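Local coordinates for protein flavoredoxin (Desulfovibrio vulgaris str. 'Miyazaki F', PDB 2D5M) that binds flavin mononucleotide and probably serves as an electron-transfer flavoprotein, at residues G103-A108 with A117-L122; K121-I126 with I135-D140. All blocks are in the same frame, centred on the assembly; numbering follows the deposited sequence.

Interaction 1 (G103-A108 with A117-L122); sequences GEHVDA and AIELKL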
loop_
_atom_site.group_PDB
_atom_site.type_symbol
_atom_site.label_atom_id
_atom_site.label_comp_id
_atom_site.label_asym_id
_atom_site.label_seq_id
_atom_site.Cartn_x
_atom_site.Cartn_y
_atom_site.Cartn_z
ATOM N N GLY A 103 -16.263 5.456 16.598
ATOM C CA GLY A 103 -15.406 4.374 17.010
ATOM C C GLY A 103 -15.748 3.875 18.394
ATOM O O GLY A 103 -16.175 4.637 19.250
ATOM N N GLU A 104 -15.553 2.575 18.573
ATOM C CA GLU A 104 -15.773 1.956 19.888
ATOM C C GLU A 104 -14.562 2.091 20.770
ATOM O O GLU A 104 -14.710 2.005 22.010
ATOM C CB GLU A 104 -16.193 0.485 19.683
ATOM C CG GLU A 104 -17.574 0.421 19.003
ATOM C CD GLU A 104 -17.987 -1.026 18.745
ATOM O OE1 GLU A 104 -17.050 -1.812 18.358
ATOM O OE2 GLU A 104 -19.158 -1.440 18.942
ATOM N N HIS A 105 -13.371 2.222 20.184
ATOM C CA HIS A 105 -12.116 2.199 20.887
ATOM C C HIS A 105 -11.351 3.521 20.796
ATOM O O HIS A 105 -10.448 3.756 21.593
ATOM C CB HIS A 105 -11.219 1.064 20.359
ATOM C CG HIS A 105 -11.870 -0.270 20.449
ATOM N ND1 HIS A 105 -11.832 -1.061 21.558
ATOM C CD2 HIS A 105 -12.643 -0.916 19.508
ATOM C CE1 HIS A 105 -12.548 -2.147 21.266
ATOM N NE2 HIS A 105 -13.050 -2.092 20.056
ATOM N N VAL A 106 -11.651 4.342 19.794
ATOM C CA VAL A 106 -10.878 5.587 19.529
ATOM C C VAL A 106 -11.878 6.707 19.225
ATOM O O VAL A 106 -12.995 6.446 18.783
ATOM C CB VAL A 106 -9.829 5.461 18.418
ATOM C CG1 VAL A 106 -8.962 4.200 18.600
ATOM C CG2 VAL A 106 -10.476 5.432 17.039
ATOM N N ASP A 107 -11.357 7.907 19.445
ATOM C CA ASP A 107 -12.138 9.151 19.296
ATOM C C ASP A 107 -12.186 9.648 17.855
ATOM O O ASP A 107 -11.583 10.687 17.500
ATOM C CB ASP A 107 -11.537 10.206 20.201
ATOM C CG ASP A 107 -12.390 11.453 20.284
ATOM O OD1 ASP A 107 -13.603 11.386 19.953
ATOM O OD2 ASP A 107 -11.821 12.487 20.714
ATOM N N ALA A 108 -12.880 8.907 16.986
ATOM C CA ALA A 108 -12.994 9.180 15.548
ATOM C C ALA A 108 -14.161 8.402 14.989
ATOM O O ALA A 108 -14.442 7.291 15.463
ATOM C CB ALA A 108 -11.722 8.819 14.805
ATOM N N ALA A 117 -13.689 -1.326 8.477
ATOM C CA ALA A 117 -13.254 -0.122 9.155
ATOM C C ALA A 117 -12.179 -0.521 10.201
ATOM O O ALA A 117 -12.260 -1.564 10.820
ATOM C CB ALA A 117 -14.407 0.586 9.813
ATOM N N ILE A 118 -11.204 0.346 10.337
ATOM C CA ILE A 118 -10.078 0.158 11.237
ATOM C C ILE A 118 -10.028 1.351 12.180
ATOM O O ILE A 118 -10.117 2.503 11.713
ATOM C CB ILE A 118 -8.759 0.056 10.411
ATOM C CG1 ILE A 118 -8.854 -0.971 9.307
ATOM C CG2 ILE A 118 -7.607 -0.202 11.366
ATOM C CD1 ILE A 118 -7.666 -0.969 8.363
ATOM N N GLU A 119 -9.918 1.108 13.473
ATOM C CA GLU A 119 -9.808 2.142 14.479
ATOM C C GLU A 119 -8.364 2.301 14.911
ATOM O O GLU A 119 -7.742 1.296 15.308
ATOM C CB GLU A 119 -10.678 1.780 15.709
ATOM C CG GLU A 119 -12.147 1.653 15.395
ATOM C CD GLU A 119 -13.040 1.750 16.613
ATOM O OE1 GLU A 119 -12.622 2.483 17.570
ATOM O OE2 GLU A 119 -14.145 1.164 16.567
ATOM N N LEU A 120 -7.842 3.515 14.833
ATOM C CA LEU A 120 -6.428 3.758 15.125
ATOM C C LEU A 120 -6.227 4.867 16.160
ATOM O O LEU A 120 -6.885 5.897 16.192
ATOM C CB LEU A 120 -5.637 4.115 13.855
ATOM C CG LEU A 120 -5.739 3.060 12.749
ATOM C CD1 LEU A 120 -6.775 3.453 11.680
ATOM C CD2 LEU A 120 -4.389 2.779 12.084
ATOM N N LYS A 121 -5.223 4.605 17.020
ATOM C CA LYS A 121 -4.702 5.559 17.992
ATOM C C LYS A 121 -3.418 6.132 17.470
ATOM O O LYS A 121 -2.494 5.374 17.101
ATOM C CB LYS A 121 -4.444 4.869 19.330
ATOM C CG LYS A 121 -3.766 5.657 20.427
ATOM C CD LYS A 121 -3.468 4.858 21.689
ATOM C CE LYS A 121 -2.462 3.741 21.468
ATOM N NZ LYS A 121 -1.780 3.166 22.637
ATOM N N LEU A 122 -3.238 7.451 17.425
ATOM C CA LEU A 122 -1.996 8.033 16.963
ATOM C C LEU A 122 -0.858 7.690 17.936
ATOM O O LEU A 122 -0.971 7.994 19.136
ATOM C CB LEU A 122 -2.139 9.554 16.892
ATOM C CG LEU A 122 -0.942 10.279 16.282
ATOM C CD1 LEU A 122 -0.710 9.871 14.852
ATOM C CD2 LEU A 122 -1.105 11.810 16.431
#
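Glu-119 reaches from its strand into the loop 103-108 and lays its carboxylate against the backbone N-H groups there. CG stands anti to the carbonyl carbon (chi1 -61°), and beyond it the chain is extended; the carboxylate lies against the loop. Glu-119 OE2 takes the N-H of Glu-104, with N 2.8 Å away. Glu-119 OE1 takes that of His-105, whose N is 2.7 Å away; each donor arrives on the syn side, about 20° out of the carboxylate plane. OE1 also receives a weaker, more bent bond from Val-106 N at 3.1 Å. Three successive amides thus converge on one carboxylate.

The side chains of His-105 and Glu-119 cross at about a right angle. The imidazole presents its edge to the acid, with CD2 3.9 Å from Glu-119 OE2, and the two planes are 55° apart. Val-106 slides past Glu-119 in the opposite direction. Its CG2 lies 3.9 Å from Glu-119 CB, while CG1 rests 3.6 Å from the carbonyl oxygen of Leu-120. Glu-104 OE1 and Glu-119 OE2 are 4.5 Å apart, and Lys-142 forms salt bridges to both, which should offset their mutual repulsion.

The loop, which links strands 100-102 and 109-111, is therefore fastened to the main antiparallel sheet of the flavin reductase-like domain by a buried carboxylate binding consecutive backbone amides.

Interaction 2 (K121-I126 with I135-D140); sequences KLIHQI and IGEIMD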
loop_
_atom_site.group_PDB
_atom_site.type_symbol
_atom_site.label_atom_id
_atom_site.label_comp_id
_atom_site.label_asym_id
_atom_site.label_seq_id
_atom_site.Cartn_x
_atom_site.Cartn_y
_atom_site.Cartn_z
ATOM N N LYS A 121 -5.223 4.605 17.020
ATOM C CA LYS A 121 -4.702 5.559 17.992
ATOM C C LYS A 121 -3.418 6.132 17.470
ATOM O O LYS A 121 -2.494 5.374 17.101
ATOM C CB LYS A 121 -4.444 4.869 19.330
ATOM C CG LYS A 121 -3.766 5.657 20.427
ATOM C CD LYS A 121 -3.468 4.858 21.689
ATOM C CE LYS A 121 -2.462 3.741 21.468
ATOM N NZ LYS A 121 -1.780 3.166 22.637
ATOM N N LEU A 122 -3.238 7.451 17.425
ATOM C CA LEU A 122 -1.996 8.033 16.963
ATOM C C LEU A 122 -0.858 7.690 17.936
ATOM O O LEU A 122 -0.971 7.994 19.136
ATOM C CB LEU A 122 -2.139 9.554 16.892
ATOM C CG LEU A 122 -0.942 10.279 16.282
ATOM C CD1 LEU A 122 -0.710 9.871 14.852
ATOM C CD2 LEU A 122 -1.105 11.810 16.431
ATOM N N ILE A 123 0.220 7.119 17.430
ATOM C CA ILE A 123 1.377 6.758 18.251
ATOM C C ILE A 123 2.653 7.476 17.795
ATOM O O ILE A 123 3.557 7.625 18.640
ATOM C CB ILE A 123 1.567 5.240 18.385
ATOM C CG1 ILE A 123 1.705 4.538 17.034
ATOM C CG2 ILE A 123 0.450 4.655 19.224
ATOM C CD1 ILE A 123 2.292 3.140 17.168
ATOM N N HIS A 124 2.774 7.934 16.565
ATOM C CA HIS A 124 3.949 8.692 16.174
ATOM C C HIS A 124 3.545 9.720 15.153
ATOM O O HIS A 124 2.637 9.465 14.335
ATOM C CB HIS A 124 5.066 7.839 15.547
ATOM C CG HIS A 124 5.542 6.653 16.342
ATOM N ND1 HIS A 124 6.310 6.781 17.475
ATOM C CD2 HIS A 124 5.368 5.307 16.132
ATOM C CE1 HIS A 124 6.585 5.556 17.938
ATOM N NE2 HIS A 124 6.031 4.652 17.152
ATOM N N GLN A 125 4.155 10.882 15.131
ATOM C CA GLN A 125 4.008 11.897 14.089
ATOM C C GLN A 125 5.406 12.146 13.603
ATOM O O GLN A 125 6.247 12.749 14.321
ATOM C CB GLN A 125 3.273 13.128 14.605
ATOM C CG GLN A 125 3.020 14.202 13.557
ATOM C CD GLN A 125 2.303 15.434 13.992
ATOM O OE1 GLN A 125 2.384 16.420 13.271
ATOM N NE2 GLN A 125 1.573 15.381 15.091
ATOM N N ILE A 126 5.734 11.679 12.427
ATOM C CA ILE A 126 7.103 11.687 11.890
ATOM C C ILE A 126 7.259 12.806 10.905
ATOM O O ILE A 126 6.479 12.950 9.956
ATOM C CB ILE A 126 7.432 10.346 11.245
ATOM C CG1 ILE A 126 7.320 9.203 12.295
ATOM C CG2 ILE A 126 8.757 10.250 10.522
ATOM C CD1 ILE A 126 7.302 7.824 11.755
ATOM N N ILE A 135 1.521 7.788 12.252
ATOM C CA ILE A 135 1.544 6.345 12.506
ATOM C C ILE A 135 0.452 6.067 13.498
ATOM O O ILE A 135 0.450 6.586 14.646
ATOM C CB ILE A 135 2.887 5.889 13.066
ATOM C CG1 ILE A 135 4.078 6.401 12.250
ATOM C CG2 ILE A 135 2.877 4.381 13.201
ATOM C CD1 ILE A 135 4.039 5.969 10.834
ATOM N N GLY A 136 -0.531 5.270 13.084
ATOM C CA GLY A 136 -1.604 4.846 13.957
ATOM C C GLY A 136 -1.453 3.402 14.363
ATOM O O GLY A 136 -1.160 2.545 13.543
ATOM N N GLU A 137 -1.659 3.157 15.649
ATOM C CA GLU A 137 -1.753 1.798 16.172
ATOM C C GLU A 137 -3.171 1.307 15.908
ATOM O O GLU A 137 -4.144 1.951 16.278
ATOM C CB GLU A 137 -1.464 1.747 17.658
ATOM C CG GLU A 137 -1.604 0.367 18.244
ATOM C CD GLU A 137 -1.190 0.223 19.698
ATOM O OE1 GLU A 137 -0.573 1.174 20.250
ATOM O OE2 GLU A 137 -1.499 -0.856 20.288
ATOM N N ILE A 138 -3.297 0.146 15.301
ATOM C CA ILE A 138 -4.572 -0.492 15.054
ATOM C C ILE A 138 -5.115 -1.067 16.353
ATOM O O ILE A 138 -4.520 -1.953 16.959
ATOM C CB ILE A 138 -4.424 -1.638 14.013
ATOM C CG1 ILE A 138 -3.927 -1.096 12.677
ATOM C CG2 ILE A 138 -5.708 -2.402 13.864
ATOM C CD1 ILE A 138 -3.528 -2.174 11.653
ATOM N N MET A 139 -6.260 -0.524 16.775
ATOM C CA MET A 139 -6.936 -0.938 17.987
ATOM C C MET A 139 -8.008 -1.959 17.708
ATOM O O MET A 139 -8.346 -2.779 18.600
ATOM C CB MET A 139 -7.497 0.290 18.748
ATOM C CG MET A 139 -6.501 1.387 18.976
ATOM S SD MET A 139 -4.913 0.896 19.692
ATOM C CE MET A 139 -5.452 0.414 21.310
ATOM N N ASP A 140 -8.615 -1.928 16.514
ATOM C CA ASP A 140 -9.656 -2.867 16.123
ATOM C C ASP A 140 -9.829 -2.791 14.642
ATOM O O ASP A 140 -9.689 -1.744 14.023
ATOM C CB ASP A 140 -11.001 -2.521 16.794
ATOM C CG ASP A 140 -12.020 -3.630 16.742
ATOM O OD1 ASP A 140 -11.634 -4.818 16.690
ATOM O OD2 ASP A 140 -13.231 -3.349 16.784
#
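The carbonyl oxygen of Ile-135 is gripped by two consecutive amides, Ile-123 N at 2.8 Å and, more weakly, His-124 N at 3.3 Å. The first bond is almost straight (175° at the hydrogen) and lies nearly on the line of the carbonyl. Leu-122 CD1 also comes within 3.5 Å of this oxygen. Sharing one acceptor between two residues marks a classic beta bulge, with Ile-123 and His-124 both facing Ile-135.

The bulge shifts the register by one residue between the pairs Leu-122/Gly-136 (non-hydrogen-bonded) and His-124/Ile-135 (hydrogen-bonded); beyond the former, Lys-121 and Glu-137 form a hydrogen-bonded pair.

Ile-135 packs chiefly through its CG1 branch, which meets Ile-126 CD1 at 3.6 Å and His-124 CB at 3.7 Å. The imidazole of His-124 turns its edge to Ile-135, with CB of the isoleucine in the ring plane. Ile-123 has CG1 between the backbone N and the carbonyl carbon (chi1 57°); from there CG1 touches Ile-135 CG2 at 4.0 Å. The CG2 branch of Ile-123 instead approaches Glu-137, whose side chain it crosses at about a right angle. Ile-135 also touches Ser-45 and Ala-47 of strand 44-48, and with Ile-126 it packs on His-131 of the second subunit.

Farther along, Lys-121 and Glu-137 lie side by side and point the same way. The lysine chain bends at chi3, and NZ makes a weak salt bridge to Glu-137 OE1 at 3.3 Å. Met-139 SD lies 4.0 Å from Lys-121 CB, beside the aliphatic part of the chain.

The chemistry suggests that backbone bonds and apolar contacts probably contribute most to holding this hairpin together, and the weak ion pair less.

In the fold
After the earlier strands and helices, the chain leaves strand 100-102 through loop 103-108, then forms strand 109-111 and returns along strand 116-126, where interaction 1 closes a short excursion. The same strand continues directly into interaction 2, which closes the next one when strand 133-144 folds back as the second arm of a hairpin. The two closures follow one another, overlapping only at Lys-121 and Leu-122; neither lies within the other. Strand 133-144 also brings them together: Glu-119 pairs through its backbone with Met-139 and Asp-140 at a second classic bulge. Interaction 1 ties the loop of the two-stranded sheet to the large sheet, and interaction 2 joins two neighbouring strands within it.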